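PDB 4OZU: coronin from Toxoplasma gondii, which probably binds actin filaments; the chain here is its WD40 beta-propeller domain, one part of a longer protein. Local coordinates for residues A[94-99]-A[134-139]; A[45-50]-A[83-88]; A[102-107]-A[124-129]; A[175-180]-A[219-224]; A[39-44]-A[318-323]. All coordinates share one frame; numbering follows the deposited sequence. Where two conformers were deposited one is given.

In the fold
All five contacts belong to one seven-bladed beta-propeller. Interactions 1, 2, 4 and 5 join neighbouring blades near the middle of the chain, while interaction 3 lies farther out, about 19 Å from the chain centre, and pairs two strands within one blade. Interactions 1, 2 and 3 share that blade: strand 82-87 packs in interaction 2, strand 94-99 in interaction 1, strands 104-108 and 124-126 in interaction 3. Chemistry follows place. Interactions 1 and 2 are buried and apolar across their segments, interaction 5 is a mainly apolar, partly buried fit, interaction 4 is buried but polar, and interaction 3 combines backbone bonds with waters. Glu137 and Lys179 link interactions 1 and 4.

Interaction 1: residues A[94-99]-A[134-139]; sequences ILATAC and LSAEWN
The indole of Trp138 forms the tight end of this contact between two blades. Its CG is anti to the carbonyl carbon (chi1 -62°), which stands the ring up against strand 94-99. Ala96 CB comes obliquely to the indole where its two rings join, near NE1, CE2 and CZ2, 3.7 Å from Trp138 CZ2. Ile94 approaches close by with its CG2 branch, 3.9 Å from Trp138 CZ2, and the two side chains cross at about a right angle. The other end is looser and built from small groups. Ala136 CB faces two methyls of the other strand, 4.2 Å from Ala98 CB and 4.4 Å from Ala96 CB. Ala98 CB also rests near the backbone of Ser135, 4.0 Å from its O. Ile94 and Trp138 are partly exposed, so the tightly packed end is also the one nearer solvent, while the alanines are buried. The ring is fixed further by a hydrogen bond from Trp138 NE1 to Asn86 O. The segments run antiparallel at 162°, but belong to different sheets. Strand 94-99 lies between strands 82-87 and 104-108 in its blade, and strand 133-138 is the first strand of the next, beside strand 145-150.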
# COMPACT_ATOMS: atom_id res chain seq x y z
N ILE A 94 -12.73 1.09 -9.80
CA ILE A 94 -12.34 2.43 -9.38
C ILE A 94 -10.90 2.48 -8.86
O ILE A 94 -10.49 1.66 -8.05
CB ILE A 94 -13.28 2.96 -8.27
CG1 ILE A 94 -14.71 3.06 -8.80
CG2 ILE A 94 -12.81 4.31 -7.74
CD1 ILE A 94 -14.90 4.03 -9.95
N LEU A 95 -10.15 3.45 -9.34
CA LEU A 95 -8.81 3.67 -8.81
C LEU A 95 -8.48 5.15 -8.85
O LEU A 95 -9.16 5.94 -9.50
CB LEU A 95 -7.78 2.87 -9.61
CG LEU A 95 -7.59 3.24 -11.08
CD1 LEU A 95 -6.20 2.85 -11.53
CD2 LEU A 95 -8.63 2.56 -11.97
N ALA A 96 -7.41 5.50 -8.13
CA ALA A 96 -6.93 6.87 -8.08
C ALA A 96 -5.46 6.96 -8.43
O ALA A 96 -4.66 6.10 -8.06
CB ALA A 96 -7.17 7.45 -6.70
N THR A 97 -5.09 8.02 -9.14
CA THR A 97 -3.69 8.33 -9.39
C THR A 97 -3.36 9.71 -8.85
O THR A 97 -4.18 10.62 -8.90
CB THR A 97 -3.34 8.29 -10.89
OG1 THR A 97 -4.13 9.27 -11.58
CG2 THR A 97 -3.59 6.92 -11.47
N ALA A 98 -2.15 9.83 -8.32
CA ALA A 98 -1.55 11.10 -7.98
C ALA A 98 -0.53 11.45 -9.04
O ALA A 98 0.23 10.59 -9.47
CB ALA A 98 -0.90 11.05 -6.61
N CYS A 99 -0.49 12.71 -9.45
CA CYS A 99 0.33 13.11 -10.58
C CYS A 99 1.24 14.30 -10.26
O CYS A 99 0.91 15.14 -9.41
CB CYS A 99 -0.57 13.45 -11.76
SG CYS A 99 0.29 13.78 -13.30
N LEU A 134 2.16 13.18 -4.11
CA LEU A 134 3.04 12.03 -3.96
C LEU A 134 2.33 10.78 -3.46
O LEU A 134 2.89 9.69 -3.49
CB LEU A 134 4.18 12.36 -3.00
CG LEU A 134 5.06 13.56 -3.36
CD1 LEU A 134 6.09 13.79 -2.28
CD2 LEU A 134 5.73 13.35 -4.71
N SER A 135 1.10 10.94 -2.97
CA SER A 135 0.34 9.80 -2.51
C SER A 135 -1.15 10.03 -2.70
O SER A 135 -1.62 11.16 -2.72
CB SER A 135 0.64 9.51 -1.04
OG SER A 135 0.27 10.59 -0.22
N ALA A 136 -1.88 8.93 -2.85
CA ALA A 136 -3.33 8.95 -2.92
C ALA A 136 -3.81 7.66 -2.29
O ALA A 136 -3.69 6.59 -2.90
CB ALA A 136 -3.81 9.09 -4.34
N GLU A 137 -4.33 7.76 -1.07
CA GLU A 137 -4.71 6.59 -0.29
C GLU A 137 -6.18 6.61 0.12
O GLU A 137 -6.67 7.58 0.71
CB GLU A 137 -3.83 6.49 0.96
CG GLU A 137 -2.37 6.15 0.68
CD GLU A 137 -2.11 4.67 0.51
OE1 GLU A 137 -2.99 3.85 0.85
OE2 GLU A 137 -1.01 4.32 0.02
N TRP A 138 -6.86 5.51 -0.19
CA TRP A 138 -8.26 5.36 0.15
C TRP A 138 -8.46 4.94 1.59
O TRP A 138 -7.75 4.06 2.09
CB TRP A 138 -8.91 4.31 -0.74
CG TRP A 138 -8.92 4.59 -2.20
CD1 TRP A 138 -8.04 4.13 -3.13
CD2 TRP A 138 -9.90 5.35 -2.91
NE1 TRP A 138 -8.40 4.58 -4.39
CE2 TRP A 138 -9.53 5.33 -4.28
CE3 TRP A 138 -11.04 6.06 -2.53
CZ2 TRP A 138 -10.28 5.98 -5.25
CZ3 TRP A 138 -11.77 6.72 -3.50
CH2 TRP A 138 -11.39 6.67 -4.85
N ASN A 139 -9.45 5.53 2.23
CA ASN A 139 -9.88 5.08 3.55
C ASN A 139 -10.34 3.63 3.47
O ASN A 139 -11.13 3.28 2.59
CB ASN A 139 -11.00 5.98 4.06
CG ASN A 139 -11.32 5.73 5.52
OD1 ASN A 139 -11.73 4.63 5.90
ND2 ASN A 139 -11.12 6.75 6.34

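Interaction 2: residues A[45-50]-A[83-88]; sequences YIAAPW and QDTNFS
Three side chains leave the backbone in a similar way to make this contact. Phe87 has CG anti to the carbonyl carbon (chi1 -73°), and Tyr45 does the same (chi1 -54°). Thr85 places OG1 anti to the carbonyl carbon, which leaves CG2 anti to the backbone N and pointed at the other strand. The far edge of the Phe87 ring then enters between Tyr45 and Ala47. Its tip, Phe87 CZ, lies 3.7 Å from Tyr45 CB, and Phe87 CE2 lies 3.8 Å from Ala47 CB. Both carbons meet the ring obliquely. Ala47 N sits at the ring edge, in its plane, 3.9 Å from Phe87 CE2. The Tyr45 ring itself turns away, so its CB does most of the touching. Two residues before Phe87, Thr85 CG2 meets Ala47 CB at 3.9 Å. All five touching residues are buried, and the interface is apolar. Leu58 from strand 58-62 touches both Ala47 and Thr85. The strand axes run 8.3 Å apart at 172°, too far for the two backbones to pair, so side chains fill the gap. Such packing of one blade's sheet over the innermost strand of the next is typical of a beta-propeller.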
# COMPACT_ATOMS: atom_id res chain seq x y z
N TYR A 45 -7.26 -6.58 -11.34
CA TYR A 45 -6.36 -5.81 -12.21
C TYR A 45 -5.02 -5.49 -11.56
O TYR A 45 -4.88 -5.46 -10.34
CB TYR A 45 -7.01 -4.49 -12.63
CG TYR A 45 -8.37 -4.64 -13.25
CD1 TYR A 45 -8.53 -5.32 -14.45
CD2 TYR A 45 -9.49 -4.07 -12.67
CE1 TYR A 45 -9.76 -5.47 -15.03
CE2 TYR A 45 -10.74 -4.20 -13.25
CZ TYR A 45 -10.87 -4.91 -14.43
OH TYR A 45 -12.09 -5.06 -15.03
N ILE A 46 -4.04 -5.24 -12.42
CA ILE A 46 -2.75 -4.70 -12.03
C ILE A 46 -2.60 -3.34 -12.72
O ILE A 46 -2.88 -3.23 -13.91
CB ILE A 46 -1.58 -5.62 -12.46
CG1 ILE A 46 -1.72 -7.01 -11.84
CG2 ILE A 46 -0.24 -5.00 -12.10
CD1 ILE A 46 -0.83 -8.06 -12.50
N ALA A 47 -2.16 -2.33 -11.98
CA ALA A 47 -1.83 -1.04 -12.57
C ALA A 47 -0.32 -0.86 -12.55
O ALA A 47 0.32 -1.05 -11.51
CB ALA A 47 -2.51 0.09 -11.82
N ALA A 48 0.25 -0.49 -13.69
CA ALA A 48 1.69 -0.24 -13.78
C ALA A 48 1.96 0.96 -14.70
O ALA A 48 1.60 0.93 -15.87
CB ALA A 48 2.41 -1.47 -14.29
N PRO A 49 2.59 2.02 -14.15
CA PRO A 49 2.97 3.15 -15.00
C PRO A 49 3.77 2.71 -16.23
O PRO A 49 4.71 1.91 -16.11
CB PRO A 49 3.82 4.02 -14.07
CG PRO A 49 3.25 3.75 -12.72
CD PRO A 49 2.84 2.30 -12.73
N TRP A 50 3.39 3.22 -17.39
CA TRP A 50 3.93 2.77 -18.67
C TRP A 50 5.11 3.64 -19.08
O TRP A 50 5.22 4.79 -18.65
CB TRP A 50 2.83 2.80 -19.74
CG TRP A 50 2.97 1.75 -20.79
CD1 TRP A 50 3.24 1.93 -22.11
CD2 TRP A 50 2.85 0.33 -20.59
NE1 TRP A 50 3.29 0.72 -22.76
CE2 TRP A 50 3.06 -0.28 -21.85
CE3 TRP A 50 2.59 -0.48 -19.48
CZ2 TRP A 50 3.01 -1.66 -22.02
CZ3 TRP A 50 2.55 -1.85 -19.66
CH2 TRP A 50 2.75 -2.43 -20.91
N GLN A 83 2.90 9.52 -9.78
CA GLN A 83 3.66 9.37 -8.54
C GLN A 83 3.11 8.28 -7.62
O GLN A 83 3.85 7.71 -6.82
CB GLN A 83 3.69 10.69 -7.78
CG GLN A 83 4.47 11.77 -8.51
CD GLN A 83 5.93 11.41 -8.70
OE1 GLN A 83 6.43 11.37 -9.83
NE2 GLN A 83 6.62 11.14 -7.60
N ASP A 84 1.81 8.02 -7.71
CA ASP A 84 1.19 6.99 -6.89
C ASP A 84 -0.11 6.53 -7.53
O ASP A 84 -0.77 7.28 -8.24
CB ASP A 84 0.92 7.51 -5.46
CG ASP A 84 0.61 6.39 -4.47
OD1 ASP A 84 1.01 5.23 -4.73
OD2 ASP A 84 -0.04 6.66 -3.42
N THR A 85 -0.46 5.28 -7.27
CA THR A 85 -1.67 4.68 -7.81
C THR A 85 -2.24 3.78 -6.72
O THR A 85 -1.50 3.08 -6.05
CB THR A 85 -1.40 3.83 -9.07
OG1 THR A 85 -0.74 4.62 -10.08
CG2 THR A 85 -2.70 3.29 -9.63
N ASN A 86 -3.56 3.80 -6.56
CA ASN A 86 -4.21 2.88 -5.63
C ASN A 86 -5.64 2.56 -6.06
O ASN A 86 -6.42 3.46 -6.35
CB ASN A 86 -4.22 3.44 -4.20
CG ASN A 86 -3.01 3.00 -3.39
OD1 ASN A 86 -2.72 1.81 -3.26
ND2 ASN A 86 -2.27 3.97 -2.86
N PHE A 87 -5.95 1.27 -6.13
CA PHE A 87 -7.32 0.84 -6.35
C PHE A 87 -8.19 1.10 -5.12
O PHE A 87 -7.70 1.09 -3.99
CB PHE A 87 -7.36 -0.64 -6.69
CG PHE A 87 -6.86 -0.96 -8.07
CD1 PHE A 87 -7.70 -0.89 -9.16
CD2 PHE A 87 -5.53 -1.30 -8.28
CE1 PHE A 87 -7.24 -1.17 -10.43
CE2 PHE A 87 -5.06 -1.58 -9.55
CZ PHE A 87 -5.93 -1.52 -10.62
N SER A 88 -9.48 1.33 -5.36
CA SER A 88 -10.44 1.42 -4.27
C SER A 88 -10.47 0.12 -3.48
O SER A 88 -10.33 -0.96 -4.05
CB SER A 88 -11.84 1.71 -4.80
OG SER A 88 -12.80 1.50 -3.79

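Interaction 3: residues A[102-107]-A[124-129]; sequences TIVRIW and ATLTGA
Side chains alternate between two faces of this antiparallel strand pair. Val104, Ile106, Ala124 and Leu126 share one face. Leu126 has CG anti to the carbonyl carbon (chi1 -46°) and crosses obliquely over both Val104 and Ile106. Its CB lies 4.0 Å from Val104 CB, and its CD1 reaches to 4.1 Å from Ile106 CD1. Ile106 sets CG1 beside its directly paired residue, 3.8 Å from Ala124 CB. On the other face, Ile103 CG2 and Thr125 CG2 meet obliquely at 3.6 Å. The same Ile103 CG2 lies over one face of the Arg105 guanidinium, over its centre, while the charge pairs with Asp101. The backbones bond directly within the strands. Leu126 N gives to Val104 O at 2.8 Å, nearly along the C=O axis, and Ile106 N gives an almost straight bond to Ala124 O. Beyond Val104 direct backbone bonding stops although the chains stay close, and water takes over. One water donates to Thr102 O and Leu126 O and accepts from Ala129 N. A second donates to Thr102 OG1 and accepts from Gly128 N, 2.9 Å away. The chemistry therefore changes along the blade's outer edge: direct bonds between peptides and apolar cover hold the strands, while bridging waters join backbone groups and the Thr102 hydroxyl where the regular pairing ends at Thr127 to Ala129.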
# COMPACT_ATOMS: atom_id res chain seq x y z
N THR A 102 0.07 17.95 -10.10
CA THR A 102 -0.63 18.39 -8.88
C THR A 102 -2.08 17.92 -8.79
O THR A 102 -2.76 18.22 -7.81
CB THR A 102 -0.64 19.95 -8.73
OG1 THR A 102 -1.60 20.54 -9.61
CG2 THR A 102 0.75 20.54 -8.98
N ILE A 103 -2.53 17.14 -9.76
CA ILE A 103 -3.92 16.70 -9.81
C ILE A 103 -4.07 15.24 -9.38
O ILE A 103 -3.29 14.37 -9.80
CB ILE A 103 -4.49 16.89 -11.24
CG1 ILE A 103 -4.50 18.38 -11.58
CG2 ILE A 103 -5.90 16.31 -11.35
CD1 ILE A 103 -4.79 18.69 -13.04
N VAL A 104 -5.06 14.98 -8.53
CA VAL A 104 -5.46 13.62 -8.21
C VAL A 104 -6.66 13.28 -9.07
O VAL A 104 -7.64 14.03 -9.11
CB VAL A 104 -5.81 13.44 -6.71
CG1 VAL A 104 -6.26 12.01 -6.43
CG2 VAL A 104 -4.61 13.78 -5.84
N ARG A 105 -6.58 12.16 -9.78
CA ARG A 105 -7.62 11.74 -10.71
C ARG A 105 -8.26 10.44 -10.26
O ARG A 105 -7.56 9.50 -9.90
CB ARG A 105 -7.04 11.58 -12.12
CG ARG A 105 -6.57 12.88 -12.74
CD ARG A 105 -5.83 12.66 -14.05
NE ARG A 105 -5.50 13.93 -14.70
CZ ARG A 105 -4.41 14.66 -14.44
NH1 ARG A 105 -3.54 14.26 -13.52
NH2 ARG A 105 -4.20 15.79 -15.10
N ILE A 106 -9.59 10.40 -10.25
CA ILE A 106 -10.33 9.19 -9.95
C ILE A 106 -10.81 8.60 -11.27
O ILE A 106 -11.41 9.29 -12.09
CB ILE A 106 -11.55 9.44 -9.02
CG1 ILE A 106 -11.16 10.32 -7.83
CG2 ILE A 106 -12.13 8.12 -8.54
CD1 ILE A 106 -10.00 9.80 -7.02
N TRP A 107 -10.53 7.31 -11.46
CA TRP A 107 -10.82 6.63 -12.71
C TRP A 107 -11.86 5.53 -12.53
O TRP A 107 -11.89 4.88 -11.49
CB TRP A 107 -9.55 6.03 -13.28
CG TRP A 107 -8.47 7.01 -13.53
CD1 TRP A 107 -7.39 7.26 -12.74
CD2 TRP A 107 -8.34 7.87 -14.68
NE1 TRP A 107 -6.60 8.23 -13.32
CE2 TRP A 107 -7.16 8.62 -14.50
CE3 TRP A 107 -9.11 8.08 -15.82
CZ2 TRP A 107 -6.74 9.56 -15.43
CZ3 TRP A 107 -8.69 9.01 -16.75
CH2 TRP A 107 -7.51 9.74 -16.54
N ALA A 124 -13.69 11.88 -11.62
CA ALA A 124 -13.50 13.00 -10.71
C ALA A 124 -12.07 13.51 -10.83
O ALA A 124 -11.12 12.73 -10.87
CB ALA A 124 -13.81 12.59 -9.26
N THR A 125 -11.94 14.83 -10.92
CA THR A 125 -10.65 15.50 -11.03
C THR A 125 -10.49 16.40 -9.80
O THR A 125 -11.19 17.39 -9.66
CB THR A 125 -10.55 16.33 -12.33
OG1 THR A 125 -10.69 15.45 -13.45
CG2 THR A 125 -9.21 17.04 -12.42
N LEU A 126 -9.57 16.02 -8.91
CA LEU A 126 -9.41 16.68 -7.62
C LEU A 126 -8.24 17.65 -7.65
O LEU A 126 -7.08 17.23 -7.64
CB LEU A 126 -9.21 15.63 -6.51
CG LEU A 126 -10.17 14.45 -6.53
CD1 LEU A 126 -9.93 13.58 -5.31
CD2 LEU A 126 -11.62 14.91 -6.60
N THR A 127 -8.56 18.94 -7.70
CA THR A 127 -7.57 19.99 -7.93
C THR A 127 -7.33 20.81 -6.66
O THR A 127 -8.16 20.80 -5.75
CB THR A 127 -8.03 20.94 -9.05
OG1 THR A 127 -9.26 21.57 -8.67
CG2 THR A 127 -8.23 20.19 -10.36
N GLY A 128 -6.19 21.50 -6.61
CA GLY A 128 -5.92 22.44 -5.54
C GLY A 128 -4.52 22.35 -4.95
O GLY A 128 -4.01 23.34 -4.41
N ALA A 129 -3.90 21.18 -5.04
CA ALA A 129 -2.55 20.99 -4.54
C ALA A 129 -1.61 21.92 -5.28
O ALA A 129 -1.74 22.09 -6.50
CB ALA A 129 -2.11 19.54 -4.70
O HOH W 1 -4.88 18.22 -6.10
O HOH W 2 -4.40 20.88 -8.86

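Interaction 4: residues A[175-180]-A[219-224]; sequences LLSAKW and CKCTWI
Two first strands of adjacent propeller blades, 175-180 and 220-223, run side by side here, their directions only 4° apart. Most of the links across the gap use a side chain on one strand and the backbone of the other. Ser177 holds OG in the crowded position between N and the carbonyl carbon (chi1 75°), where it accepts from Cys221 N at 3.1 Å. Ser177 OG is also bonded to Thr190. The Lys220 chain bends at chi2 and then runs extended, so that its NZ reaches Leu176 O at 2.8 Å, in the carbonyl plane. The same ammonium has a salt bridge to Glu35 and a hydrogen bond to Tyr272 OH, which probably balances the charge of this buried lysine. Lys179 lays its CG 3.3 Å from Cys221 O and sends NZ away to Glu137. A water bridges Trp180 O and Trp223 N. Trp223 NE1 gives a bent bond (132°) to Lys179 O, 3.0 Å away in the indole plane, but approaches from above the carbonyl plane.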
# COMPACT_ATOMS: atom_id res chain seq x y z
N LEU A 175 6.15 15.63 2.40
CA LEU A 175 5.66 14.31 2.79
C LEU A 175 6.42 13.19 2.09
O LEU A 175 6.82 13.33 0.93
CB LEU A 175 4.17 14.21 2.49
CG LEU A 175 3.32 14.99 3.49
CD1 LEU A 175 2.11 15.60 2.81
CD2 LEU A 175 2.91 14.08 4.63
N LEU A 176 6.61 12.08 2.79
CA LEU A 176 7.34 10.93 2.27
C LEU A 176 6.47 9.68 2.29
O LEU A 176 6.72 8.73 1.54
CB LEU A 176 8.62 10.69 3.07
CG LEU A 176 9.72 11.74 2.94
CD1 LEU A 176 10.80 11.52 3.97
CD2 LEU A 176 10.31 11.72 1.54
N SER A 177 5.45 9.67 3.14
CA SER A 177 4.47 8.59 3.14
C SER A 177 3.23 9.03 3.90
O SER A 177 3.28 9.92 4.74
CB SER A 177 5.07 7.33 3.77
OG SER A 177 5.16 7.43 5.18
N ALA A 178 2.10 8.41 3.57
CA ALA A 178 0.84 8.70 4.23
C ALA A 178 -0.02 7.45 4.16
O ALA A 178 -0.23 6.91 3.08
CB ALA A 178 0.14 9.89 3.59
N LYS A 179 -0.49 6.98 5.32
CA LYS A 179 -1.24 5.74 5.40
C LYS A 179 -2.38 5.86 6.40
O LYS A 179 -2.26 6.55 7.41
CB LYS A 179 -0.33 4.57 5.81
CG LYS A 179 0.75 4.22 4.80
CD LYS A 179 0.18 3.43 3.63
CE LYS A 179 1.24 3.20 2.57
NZ LYS A 179 0.69 2.49 1.39
N TRP A 180 -3.49 5.19 6.11
CA TRP A 180 -4.66 5.15 7.00
C TRP A 180 -4.61 4.03 8.03
O TRP A 180 -4.22 2.89 7.73
CB TRP A 180 -5.93 4.95 6.19
CG TRP A 180 -6.41 6.06 5.36
CD1 TRP A 180 -6.23 6.22 4.01
CD2 TRP A 180 -7.21 7.15 5.79
NE1 TRP A 180 -6.86 7.36 3.58
CE2 TRP A 180 -7.47 7.95 4.66
CE3 TRP A 180 -7.72 7.54 7.03
CZ2 TRP A 180 -8.23 9.12 4.74
CZ3 TRP A 180 -8.47 8.69 7.10
CH2 TRP A 180 -8.72 9.47 5.97
N CYS A 219 12.15 8.31 5.87
CA CYS A 219 11.35 7.44 6.72
C CYS A 219 10.03 7.10 6.04
O CYS A 219 9.50 7.91 5.28
CB CYS A 219 11.08 8.10 8.07
SG CYS A 219 12.55 8.63 8.95
N LYS A 220 9.51 5.90 6.30
CA LYS A 220 8.25 5.47 5.71
C LYS A 220 7.43 4.84 6.82
O LYS A 220 7.99 4.27 7.74
CB LYS A 220 8.48 4.46 4.58
CG LYS A 220 9.35 4.95 3.44
CD LYS A 220 8.58 5.84 2.48
CE LYS A 220 9.48 6.38 1.38
NZ LYS A 220 8.75 7.20 0.36
N CYS A 221 6.11 4.93 6.73
CA CYS A 221 5.26 4.34 7.76
C CYS A 221 4.12 3.54 7.19
O CYS A 221 3.80 3.62 6.01
CB CYS A 221 4.70 5.42 8.69
SG CYS A 221 3.34 6.41 7.98
N THR A 222 3.54 2.72 8.05
CA THR A 222 2.24 2.11 7.80
C THR A 222 1.63 1.77 9.16
O THR A 222 2.34 1.71 10.16
CB THR A 222 2.35 0.87 6.92
OG1 THR A 222 1.05 0.52 6.43
CG2 THR A 222 2.95 -0.29 7.68
N TRP A 223 0.32 1.55 9.19
CA TRP A 223 -0.34 1.19 10.43
C TRP A 223 -0.24 -0.31 10.66
O TRP A 223 -0.22 -1.09 9.70
CB TRP A 223 -1.80 1.62 10.40
CG TRP A 223 -1.96 3.08 10.54
CD1 TRP A 223 -1.83 4.01 9.56
CD2 TRP A 223 -2.29 3.79 11.74
NE1 TRP A 223 -2.05 5.27 10.06
CE2 TRP A 223 -2.33 5.16 11.40
CE3 TRP A 223 -2.55 3.41 13.06
CZ2 TRP A 223 -2.63 6.15 12.33
CZ3 TRP A 223 -2.84 4.40 13.98
CH2 TRP A 223 -2.88 5.75 13.61
N ILE A 224 -0.17 -0.71 11.93
CA ILE A 224 -0.15 -2.11 12.29
C ILE A 224 -1.19 -2.35 13.39
O ILE A 224 -0.89 -2.94 14.43
CB ILE A 224 1.27 -2.57 12.73
CG1 ILE A 224 1.83 -1.63 13.81
CG2 ILE A 224 2.19 -2.61 11.52
CD1 ILE A 224 3.19 -2.05 14.36
O HOH W 3 -1.95 1.53 6.90

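Interaction 5: residues A[39-44]-A[318-323]; sequences LAANTE and CFIPKL. With ACT (acetate ion), chain C.
Cys318 is the main bump here. Its SG sits between the backbone N and the carbonyl carbon (chi1 71°) and fits into a shallow hollow formed by Leu39, Ala40 and Ala41. Cys318 SG lies 3.7 Å from Leu39 CB and 3.9 Å from Ala41 CB. Just behind it, Cys318 CB presses on the backbone, 3.4 Å from Leu39 O. The Ala41 methyl is the next knob and reaches between Cys318 and Ile320, at 4.3 Å from Ile320 CG2. Pro321 then turns the edge of its ring against the backbone of Asn42. Its CG lies 3.5 Å from Asn42 CA, and its CD lies close to Asn42 O. Farther along, Thr43 and Leu323 lie side by side and point the same way, with Thr43 CG2 3.8 Å from Leu323 CB. Thr43 has OG1 in the crowded position (chi1 58°) and also meets an acetate ion, probably from the crystallisation liquor. Thr43 N gives the acetate OXT a hydrogen bond of 3.1 Å. Asn42 OD1 accepts from Glu44 N, an Asx turn that shapes the bend, and from Tyr45 N. The two segments run nearly the same way and come from distant parts of the sequence. Strand 40-41 belongs to one blade and strand 317-319 to the sheet that also holds the early strand 16-25, as expected where a beta-propeller closes its ring.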
# COMPACT_ATOMS: atom_id res chain seq x y z
N LEU A 39 3.53 0.17 -8.10
CA LEU A 39 2.45 -0.57 -8.74
C LEU A 39 1.23 -0.59 -7.85
O LEU A 39 1.27 -0.15 -6.70
CB LEU A 39 2.88 -2.01 -9.05
CG LEU A 39 4.24 -2.22 -9.71
CD1 LEU A 39 4.56 -3.70 -9.82
CD2 LEU A 39 4.28 -1.56 -11.08
N ALA A 40 0.13 -1.09 -8.40
CA ALA A 40 -1.09 -1.31 -7.64
C ALA A 40 -1.82 -2.52 -8.21
O ALA A 40 -1.68 -2.85 -9.39
CB ALA A 40 -1.97 -0.08 -7.69
N ALA A 41 -2.58 -3.19 -7.36
CA ALA A 41 -3.39 -4.31 -7.80
C ALA A 41 -4.62 -4.45 -6.92
O ALA A 41 -4.57 -4.12 -5.73
CB ALA A 41 -2.57 -5.61 -7.78
N ASN A 42 -5.72 -4.90 -7.50
CA ASN A 42 -6.86 -5.32 -6.71
C ASN A 42 -7.13 -6.79 -7.05
O ASN A 42 -6.21 -7.50 -7.45
CB ASN A 42 -8.08 -4.41 -6.93
CG ASN A 42 -8.63 -4.44 -8.35
OD1 ASN A 42 -8.19 -5.20 -9.21
ND2 ASN A 42 -9.63 -3.59 -8.59
N THR A 43 -8.35 -7.27 -6.86
CA THR A 43 -8.59 -8.70 -7.05
C THR A 43 -8.63 -9.08 -8.53
O THR A 43 -8.61 -10.27 -8.85
CB THR A 43 -9.91 -9.15 -6.40
OG1 THR A 43 -11.01 -8.41 -6.93
CG2 THR A 43 -9.84 -8.95 -4.89
N GLU A 44 -8.67 -8.09 -9.42
CA GLU A 44 -8.87 -8.33 -10.85
C GLU A 44 -7.76 -7.76 -11.72
O GLU A 44 -7.36 -8.37 -12.71
CB GLU A 44 -10.21 -7.74 -11.29
CG GLU A 44 -10.57 -7.93 -12.76
CD GLU A 44 -11.16 -9.30 -13.05
OE1 GLU A 44 -11.16 -10.15 -12.13
OE2 GLU A 44 -11.63 -9.51 -14.18
N CYS A 318 4.14 -4.07 -5.73
CA CYS A 318 2.95 -3.95 -4.90
C CYS A 318 2.62 -5.34 -4.41
O CYS A 318 3.22 -6.32 -4.86
CB CYS A 318 1.77 -3.34 -5.66
SG CYS A 318 1.04 -4.45 -6.91
N PHE A 319 1.68 -5.42 -3.48
CA PHE A 319 1.15 -6.69 -3.02
C PHE A 319 -0.31 -6.76 -3.41
O PHE A 319 -0.97 -5.73 -3.54
CB PHE A 319 1.30 -6.84 -1.50
CG PHE A 319 2.69 -7.22 -1.06
CD1 PHE A 319 3.74 -6.33 -1.19
CD2 PHE A 319 2.93 -8.46 -0.51
CE1 PHE A 319 5.01 -6.67 -0.78
CE2 PHE A 319 4.20 -8.81 -0.10
CZ PHE A 319 5.24 -7.92 -0.23
N ILE A 320 -0.83 -7.97 -3.61
CA ILE A 320 -2.22 -8.14 -3.99
C ILE A 320 -3.10 -8.16 -2.75
O ILE A 320 -2.60 -8.38 -1.64
CB ILE A 320 -2.45 -9.44 -4.81
CG1 ILE A 320 -2.23 -10.68 -3.95
CG2 ILE A 320 -1.55 -9.44 -6.05
CD1 ILE A 320 -2.54 -12.00 -4.68
N PRO A 321 -4.40 -7.95 -2.92
CA PRO A 321 -5.28 -8.01 -1.75
C PRO A 321 -5.43 -9.42 -1.23
O PRO A 321 -5.25 -10.38 -1.99
CB PRO A 321 -6.62 -7.48 -2.26
CG PRO A 321 -6.31 -6.80 -3.55
CD PRO A 321 -5.13 -7.52 -4.12
N LYS A 322 -5.77 -9.55 0.05
CA LYS A 322 -5.97 -10.87 0.66
C LYS A 322 -7.02 -11.68 -0.08
O LYS A 322 -6.87 -12.88 -0.24
CB LYS A 322 -6.38 -10.71 2.13
CG LYS A 322 -6.66 -12.01 2.85
CD LYS A 322 -5.42 -12.89 2.98
CE LYS A 322 -4.37 -12.23 3.86
NZ LYS A 322 -3.31 -13.19 4.29
N LEU A 323 -8.08 -11.02 -0.54
CA LEU A 323 -9.17 -11.73 -1.21
C LEU A 323 -8.71 -12.43 -2.48
O LEU A 323 -9.39 -13.34 -2.97
CB LEU A 323 -10.31 -10.77 -1.56
CG LEU A 323 -11.18 -10.29 -0.40
CD1 LEU A 323 -12.14 -9.23 -0.89
CD2 LEU A 323 -11.94 -11.44 0.24
C ACT C . -11.87 -5.48 -5.49
O ACT C . -12.68 -6.25 -6.04
OXT ACT C . -10.68 -5.84 -5.49
CH3 ACT C . -12.31 -4.20 -4.85